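Local atomic coordinates of putative ABC transporter subunit, substrate-binding component (Rhodopseudomonas palustris, PDB entry 4EVS), a protein that probably serves as the substrate-binding component of an ABC transporter for lignin-derived aromatic compounds, and binds 4-hydroxybenzoate in the cleft between its lobes. Residues Glu46-Asp51 and Val69-Gln74; Tyr75-Tyr80 and Arg293-Met298. All blocks are in the same frame, centred on the assembly; numbering follows the deposited sequence.

Interaction 1. Residues Glu46-Asp51 and Val69-Gln74. With SO4 (sulfate ion), chain C.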
loop_
_atom_site.group_PDB
_atom_site.type_symbol
_atom_site.label_atom_id
_atom_site.label_comp_id
_atom_site.label_asym_id
_atom_site.label_seq_id
_atom_site.Cartn_x
_atom_site.Cartn_y
_atom_site.Cartn_z
ATOM N N GLU A 46 -0.493 22.705 -7.766
ATOM C CA GLU A 46 -1.624 22.732 -6.840
ATOM C C GLU A 46 -2.227 21.343 -6.795
ATOM O O GLU A 46 -2.516 20.774 -7.840
ATOM C CB GLU A 46 -2.675 23.753 -7.307
ATOM C CG GLU A 46 -3.882 23.787 -6.443
ATOM C CD GLU A 46 -4.951 24.757 -6.938
ATOM O OE1 GLU A 46 -4.667 25.605 -7.847
ATOM O OE2 GLU A 46 -6.095 24.653 -6.396
ATOM N N PHE A 47 -2.391 20.823 -5.587
ATOM C CA PHE A 47 -3.059 19.536 -5.394
ATOM C C PHE A 47 -4.506 19.789 -4.992
ATOM O O PHE A 47 -4.772 20.595 -4.088
ATOM C CB PHE A 47 -2.354 18.706 -4.292
ATOM C CG PHE A 47 -0.953 18.305 -4.650
ATOM C CD1 PHE A 47 -0.714 17.079 -5.219
ATOM C CD2 PHE A 47 0.131 19.137 -4.448
ATOM C CE1 PHE A 47 0.551 16.677 -5.571
ATOM C CE2 PHE A 47 1.440 18.721 -4.801
ATOM C CZ PHE A 47 1.630 17.508 -5.350
ATOM N N VAL A 48 -5.432 19.091 -5.638
ATOM C CA VAL A 48 -6.834 19.152 -5.278
ATOM C C VAL A 48 -7.304 17.727 -4.950
ATOM O O VAL A 48 -6.860 16.769 -5.586
ATOM C CB VAL A 48 -7.670 19.847 -6.367
ATOM C CG1 VAL A 48 -7.119 21.270 -6.710
ATOM C CG2 VAL A 48 -7.748 19.040 -7.565
ATOM N N TYR A 49 -8.155 17.599 -3.936
ATOM C CA TYR A 49 -8.509 16.321 -3.377
ATOM C C TYR A 49 -9.982 15.986 -3.671
ATOM O O TYR A 49 -10.860 16.843 -3.574
ATOM C CB TYR A 49 -8.235 16.318 -1.872
ATOM C CG TYR A 49 -6.774 16.453 -1.545
ATOM C CD1 TYR A 49 -5.949 15.341 -1.444
ATOM C CD2 TYR A 49 -6.193 17.706 -1.418
ATOM C CE1 TYR A 49 -4.594 15.465 -1.170
ATOM C CE2 TYR A 49 -4.826 17.848 -1.169
ATOM C CZ TYR A 49 -4.034 16.707 -1.070
ATOM O OH TYR A 49 -2.698 16.841 -0.825
ATOM N N ARG A 50 -10.209 14.712 -3.982
ATOM C CA ARG A 50 -11.515 14.152 -4.242
ATOM C C ARG A 50 -11.702 12.856 -3.477
ATOM O O ARG A 50 -10.781 12.049 -3.382
ATOM C CB ARG A 50 -11.711 13.947 -5.745
ATOM C CG ARG A 50 -11.575 15.236 -6.571
ATOM C CD ARG A 50 -12.754 16.172 -6.339
ATOM N NE ARG A 50 -12.668 17.358 -7.183
ATOM C CZ ARG A 50 -12.147 18.514 -6.819
ATOM N NH1 ARG A 50 -11.632 18.669 -5.615
ATOM N NH2 ARG A 50 -12.156 19.540 -7.675
ATOM N N ASP A 51 -12.904 12.631 -2.986
ATOM C CA ASP A 51 -13.178 11.563 -2.014
ATOM C C ASP A 51 -13.676 10.262 -2.655
ATOM O O ASP A 51 -14.799 10.153 -3.134
ATOM C CB ASP A 51 -14.157 12.096 -0.975
ATOM C CG ASP A 51 -14.256 11.212 0.293
ATOM O OD1 ASP A 51 -13.563 10.179 0.414
ATOM O OD2 ASP A 51 -15.027 11.624 1.203
ATOM N N VAL A 69 -11.949 17.060 -16.997
ATOM C CA VAL A 69 -12.760 17.983 -17.812
ATOM C C VAL A 69 -12.932 19.385 -17.212
ATOM O O VAL A 69 -12.791 20.399 -17.913
ATOM C CB VAL A 69 -14.164 17.354 -18.106
ATOM C CG1 VAL A 69 -15.063 18.384 -18.793
ATOM C CG2 VAL A 69 -13.984 16.028 -18.912
ATOM N N LYS A 70 -13.224 19.437 -15.918
ATOM C CA LYS A 70 -13.573 20.693 -15.264
ATOM C C LYS A 70 -12.363 21.347 -14.547
ATOM O O LYS A 70 -12.154 22.590 -14.639
ATOM C CB LYS A 70 -14.794 20.481 -14.350
ATOM C CG LYS A 70 -16.062 20.073 -15.141
ATOM C CD LYS A 70 -17.365 19.955 -14.331
ATOM C CE LYS A 70 -18.546 19.535 -15.260
ATOM N NZ LYS A 70 -19.870 19.330 -14.562
ATOM N N GLU A 71 -11.555 20.544 -13.850
ATOM C CA GLU A 71 -10.341 21.050 -13.220
ATOM C C GLU A 71 -9.166 21.176 -14.176
ATOM O O GLU A 71 -8.251 21.929 -13.907
ATOM C CB GLU A 71 -9.928 20.203 -12.026
ATOM C CG GLU A 71 -10.904 20.286 -10.931
ATOM C CD GLU A 71 -10.826 21.609 -10.191
ATOM O OE1 GLU A 71 -9.729 22.215 -10.115
ATOM O OE2 GLU A 71 -11.866 22.008 -9.663
ATOM N N LYS A 72 -9.211 20.461 -15.291
ATOM C CA LYS A 72 -8.130 20.401 -16.285
ATOM C C LYS A 72 -6.783 20.066 -15.639
ATOM O O LYS A 72 -5.770 20.731 -15.865
ATOM C CB LYS A 72 -8.078 21.695 -17.057
ATOM C CG LYS A 72 -9.385 21.987 -17.808
ATOM C CD LYS A 72 -9.257 23.273 -18.656
ATOM C CE LYS A 72 -10.559 23.650 -19.330
ATOM N NZ LYS A 72 -10.379 24.785 -20.287
ATOM N N VAL A 73 -6.783 19.024 -14.803
ATOM C CA VAL A 73 -5.525 18.512 -14.214
ATOM C C VAL A 73 -4.577 17.951 -15.299
ATOM O O VAL A 73 -5.020 17.467 -16.355
ATOM C CB VAL A 73 -5.761 17.412 -13.137
ATOM C CG1 VAL A 73 -6.694 17.946 -11.996
ATOM C CG2 VAL A 73 -6.264 16.097 -13.770
ATOM N N GLN A 74 -3.280 18.045 -15.021
ATOM C CA GLN A 74 -2.238 17.411 -15.807
ATOM C C GLN A 74 -1.835 16.046 -15.266
ATOM O O GLN A 74 -1.298 15.256 -16.019
ATOM C CB GLN A 74 -0.973 18.294 -15.902
ATOM C CG GLN A 74 -1.034 19.398 -16.905
ATOM C CD GLN A 74 0.344 19.950 -17.229
ATOM O OE1 GLN A 74 1.344 19.288 -17.071
ATOM N NE2 GLN A 74 0.382 21.148 -17.733
HETATM S S SO4 C . -11.080 22.313 -5.035
HETATM O O1 SO4 C . -12.259 22.996 -4.509
HETATM O O2 SO4 C . -11.220 22.009 -6.466
HETATM O O3 SO4 C . -9.945 23.210 -4.901
HETATM O O4 SO4 C . -10.837 21.078 -4.268
#
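Arg50 and Glu71 meet across a beta-alpha-beta crossover: strand 43-51 leads into helix 57-69, and the loop after that helix turns back toward strand 75-78. The guanidinium and carboxylate planes stand 87° apart, nearly perpendicular, so the acid does not lie side by side with the guanidinium as a two-oxygen, two-nitrogen pair. Instead one oxygen, Glu71 OE2, reaches the guanidinium at its edge, forming a salt bridge of 3.2 Å to Arg50 NH2. Both chains are bent at chi2 (-71° in Arg50, -74° in Glu71), which folds each back from full extension before the charged ends meet. The same nitrogen serves a sulfate ion, probably from the crystallisation liquor, with a fairly straight hydrogen bond of 2.9 Å from Arg50 NH2 to sulfate O2. Arg50 NH1 takes sulfate O4, also at 2.9 Å, so two neighbouring nitrogens grip two oxygens of the anion. Sulfate O2 and Glu71 OE2 come within 3.3 Å of each other, a closeness of negative groups that the shared NH2 probably helps to offset. Arg50 NE has a partner of its own, Glu66 on helix 57-69, so the guanidinium is held from several directions. Two residues earlier on the strand, Val48 sets its methyl CG1 beside the acid, 4.4 Å from Glu71 OE1. A further bond fixes the rotation of the guanidinium: Arg50 NH1 donates to Tyr49 O at 2.8 Å; the oxygen lies close to the guanidinium plane, whereas NH1 stands well above the plane of the carbonyl.

Interaction 2. Residues Tyr75-Tyr80 and Arg293-Met298. With PHB (p-hydroxybenzoic acid), chain I; SO4 (sulfate ion), chain D.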
loop_
_atom_site.group_PDB
_atom_site.type_symbol
_atom_site.label_atom_id
_atom_site.label_comp_id
_atom_site.label_asym_id
_atom_site.label_seq_id
_atom_site.Cartn_x
_atom_site.Cartn_y
_atom_site.Cartn_z
ATOM N N TYR A 75 -2.118 15.763 -13.988
ATOM C CA TYR A 75 -1.756 14.515 -13.322
ATOM C C TYR A 75 -2.870 14.135 -12.384
ATOM O O TYR A 75 -3.533 15.007 -11.808
ATOM C CB TYR A 75 -0.428 14.656 -12.528
ATOM C CG TYR A 75 0.718 15.105 -13.400
ATOM C CD1 TYR A 75 0.986 16.452 -13.613
ATOM C CD2 TYR A 75 1.529 14.167 -14.055
ATOM C CE1 TYR A 75 1.996 16.848 -14.471
ATOM C CE2 TYR A 75 2.567 14.581 -14.909
ATOM C CZ TYR A 75 2.771 15.909 -15.119
ATOM O OH TYR A 75 3.767 16.256 -16.015
ATOM N N ILE A 76 -3.071 12.821 -12.257
ATOM C CA ILE A 76 -3.924 12.229 -11.237
ATOM C C ILE A 76 -3.038 11.402 -10.321
ATOM O O ILE A 76 -2.088 10.746 -10.784
ATOM C CB ILE A 76 -5.005 11.308 -11.867
ATOM C CG1 ILE A 76 -6.024 12.197 -12.574
ATOM C CG2 ILE A 76 -5.742 10.437 -10.833
ATOM C CD1 ILE A 76 -6.988 11.497 -13.499
ATOM N N ALA A 77 -3.368 11.368 -9.046
ATOM C CA ALA A 77 -2.629 10.544 -8.098
ATOM C C ALA A 77 -3.583 9.982 -7.075
ATOM O O ALA A 77 -4.661 10.507 -6.833
ATOM C CB ALA A 77 -1.531 11.358 -7.406
ATOM N N GLY A 78 -3.180 8.887 -6.467
ATOM C CA GLY A 78 -3.917 8.332 -5.354
ATOM C C GLY A 78 -4.356 6.923 -5.629
ATOM O O GLY A 78 -3.558 6.054 -6.039
ATOM N N LEU A 79 -5.651 6.721 -5.399
ATOM C CA LEU A 79 -6.385 5.467 -5.600
ATOM C C LEU A 79 -6.038 4.423 -4.558
ATOM O O LEU A 79 -5.078 3.638 -4.694
ATOM C CB LEU A 79 -6.197 4.935 -7.020
ATOM C CG LEU A 79 -6.789 5.779 -8.150
ATOM C CD1 LEU A 79 -8.348 5.939 -8.003
ATOM C CD2 LEU A 79 -6.141 7.172 -8.405
ATOM N N TYR A 80 -6.852 4.398 -3.512
ATOM C CA TYR A 80 -6.662 3.482 -2.413
ATOM C C TYR A 80 -6.984 2.057 -2.878
ATOM O O TYR A 80 -6.216 1.149 -2.634
ATOM C CB TYR A 80 -7.516 3.873 -1.224
ATOM C CG TYR A 80 -7.205 3.059 0.031
ATOM C CD1 TYR A 80 -5.934 3.097 0.590
ATOM C CD2 TYR A 80 -8.154 2.263 0.631
ATOM C CE1 TYR A 80 -5.636 2.417 1.727
ATOM C CE2 TYR A 80 -7.843 1.533 1.765
ATOM C CZ TYR A 80 -6.573 1.599 2.309
ATOM O OH TYR A 80 -6.215 0.861 3.443
ATOM N N ARG A 293 7.366 13.468 -5.348
ATOM C CA ARG A 293 8.698 13.562 -5.940
ATOM C C ARG A 293 8.649 13.258 -7.439
ATOM O O ARG A 293 9.238 13.957 -8.254
ATOM C CB ARG A 293 9.663 12.565 -5.277
ATOM C CG ARG A 293 11.062 12.606 -5.815
ATOM C CD ARG A 293 11.993 11.527 -5.252
ATOM N NE ARG A 293 12.342 11.795 -3.843
ATOM C CZ ARG A 293 13.314 12.609 -3.441
ATOM N NH1 ARG A 293 14.105 13.295 -4.309
ATOM N NH2 ARG A 293 13.490 12.766 -2.147
ATOM N N LEU A 294 7.948 12.194 -7.817
ATOM C CA LEU A 294 7.886 11.812 -9.222
ATOM C C LEU A 294 7.077 12.825 -10.043
ATOM O O LEU A 294 7.464 13.159 -11.170
ATOM C CB LEU A 294 7.321 10.438 -9.434
ATOM C CG LEU A 294 8.142 9.252 -8.917
ATOM C CD1 LEU A 294 7.625 7.901 -9.416
ATOM C CD2 LEU A 294 9.578 9.395 -9.131
ATOM N N ILE A 295 5.999 13.377 -9.475
ATOM C CA ILE A 295 5.229 14.403 -10.177
ATOM C C ILE A 295 6.095 15.635 -10.390
ATOM O O ILE A 295 6.098 16.199 -11.473
ATOM C CB ILE A 295 3.949 14.766 -9.396
ATOM C CG1 ILE A 295 3.002 13.565 -9.445
ATOM C CG2 ILE A 295 3.252 16.035 -10.000
ATOM C CD1 ILE A 295 1.824 13.614 -8.485
ATOM N N TYR A 296 6.853 16.039 -9.364
ATOM C CA TYR A 296 7.752 17.176 -9.565
ATOM C C TYR A 296 8.768 16.907 -10.693
ATOM O O TYR A 296 9.060 17.808 -11.500
ATOM C CB TYR A 296 8.425 17.617 -8.280
ATOM C CG TYR A 296 7.567 18.507 -7.390
ATOM C CD1 TYR A 296 6.204 18.258 -7.191
ATOM C CD2 TYR A 296 8.127 19.584 -6.705
ATOM C CE1 TYR A 296 5.449 19.074 -6.366
ATOM C CE2 TYR A 296 7.382 20.394 -5.878
ATOM C CZ TYR A 296 6.048 20.150 -5.707
ATOM O OH TYR A 296 5.308 20.920 -4.856
ATOM N N LYS A 297 9.333 15.702 -10.713
ATOM C CA LYS A 297 10.281 15.316 -11.748
ATOM C C LYS A 297 9.647 15.336 -13.151
ATOM O O LYS A 297 10.260 15.784 -14.123
ATOM C CB LYS A 297 10.843 13.945 -11.433
ATOM C CG LYS A 297 11.804 13.396 -12.467
ATOM C CD LYS A 297 13.086 14.178 -12.546
ATOM C CE LYS A 297 14.145 13.449 -13.417
ATOM N NZ LYS A 297 15.507 13.798 -12.946
HETATM N N MSE A 298 8.415 14.836 -13.251
HETATM C CA MSE A 298 7.687 14.871 -14.526
HETATM C C MSE A 298 7.436 16.277 -15.014
HETATM O O MSE A 298 7.606 16.553 -16.187
HETATM C CB MSE A 298 6.398 14.063 -14.433
HETATM C CG MSE A 298 6.685 12.590 -14.280
HETATM SE SE MSE A 298 5.112 11.449 -14.495
HETATM C CE MSE A 298 4.240 11.967 -12.980
HETATM C "C1'" PHB I . -6.182 -2.453 -2.914
HETATM O "O1'" PHB I . -7.434 -2.409 -3.090
HETATM O "O2'" PHB I . -5.356 -2.668 -3.857
HETATM C C1 PHB I . -5.676 -2.335 -1.514
HETATM C C2 PHB I . -6.391 -1.657 -0.560
HETATM C C3 PHB I . -5.921 -1.596 0.740
HETATM C C4 PHB I . -4.685 -2.139 1.092
HETATM C C5 PHB I . -3.930 -2.771 0.107
HETATM C C6 PHB I . -4.443 -2.869 -1.179
HETATM O O4 PHB I . -4.250 -2.045 2.380
HETATM S S SO4 D . 14.469 14.463 0.456
HETATM O O1 SO4 D . 13.011 14.600 0.238
HETATM O O2 SO4 D . 15.115 13.793 -0.662
HETATM O O3 SO4 D . 15.006 15.821 0.512
HETATM O O4 SO4 D . 14.864 13.712 1.649
#
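Strand 75-78, with Tyr75 and Ala77 facing across the contact, runs almost antiparallel (170°) to the 293-298 turns of helix 283-302, the two short axes passing 10.7 Å apart. This is helix-on-sheet packing in the Rossmann-like lobe of a type I periplasmic binding protein. Alternate strand residues, Tyr75 and Ala77, point toward the helix while Ile76 points away; Ile295 and Met298, one helical turn apart, receive them. The side chains of Tyr75 and Met298, a selenomethionine, lie alongside one another, pointing opposite ways. The bend at the end of the Met298 chain, chi3 -68°, brings its methyl back to the ring, with CE 3.7 Å from Tyr75 CD2. The selenium lies obliquely 5.3 Å from the ring centroid, a Met-aromatic contact. Beyond it, Tyr75 OH reaches along to Met298 CB at 3.8 Å. Ile295 divides its branches: CG2 comes obliquely to the tyrosine, 4.3 Å from Tyr75 CD1, while Ile295 CD1 meets the methyl of Ala77. Swapping Tyr75 for an alanine would probably open a gap beside Ile295 CG2 and leave the Met298 methyl free to turn without its aromatic partner. Val100 of the neighbouring strand also touches both Ile295 and Met298. Further along, Gly78 adopts backbone angles where any side chain would collide with the carbonyl oxygen of Ala77, and the chain enters the ligand pocket. There Tyr80 offers one ring face to 4-hydroxybenzoate, its CZ 3.6 Å from ligand C3, while its OH is hydrogen-bonded to Ala204 O.

Interaction 1 hands directly on to interaction 2 along the chain, since Gln74 is followed by Tyr75; their centres lie 12 Å apart and each has a strand in the same six-stranded sheet. The first is a surface contact, its centre about 22 Å from that of the chain; the second is buried and closer in, at about 15 Å. They also meet directly: Phe47 CZ packs 4.3 Å from Tyr296 CE1, near helix 19-36, which both aromatics meet through Ile29 and Trp32 respectively. Interaction 2 leads to the pocket: its strand segment ends in Tyr80, whose O comes within 3.5 Å of ligand C2, and Thr82, Ala105, Tyr149, Ala204 and Asp232 hydrogen-bond to the 4-hydroxybenzoate.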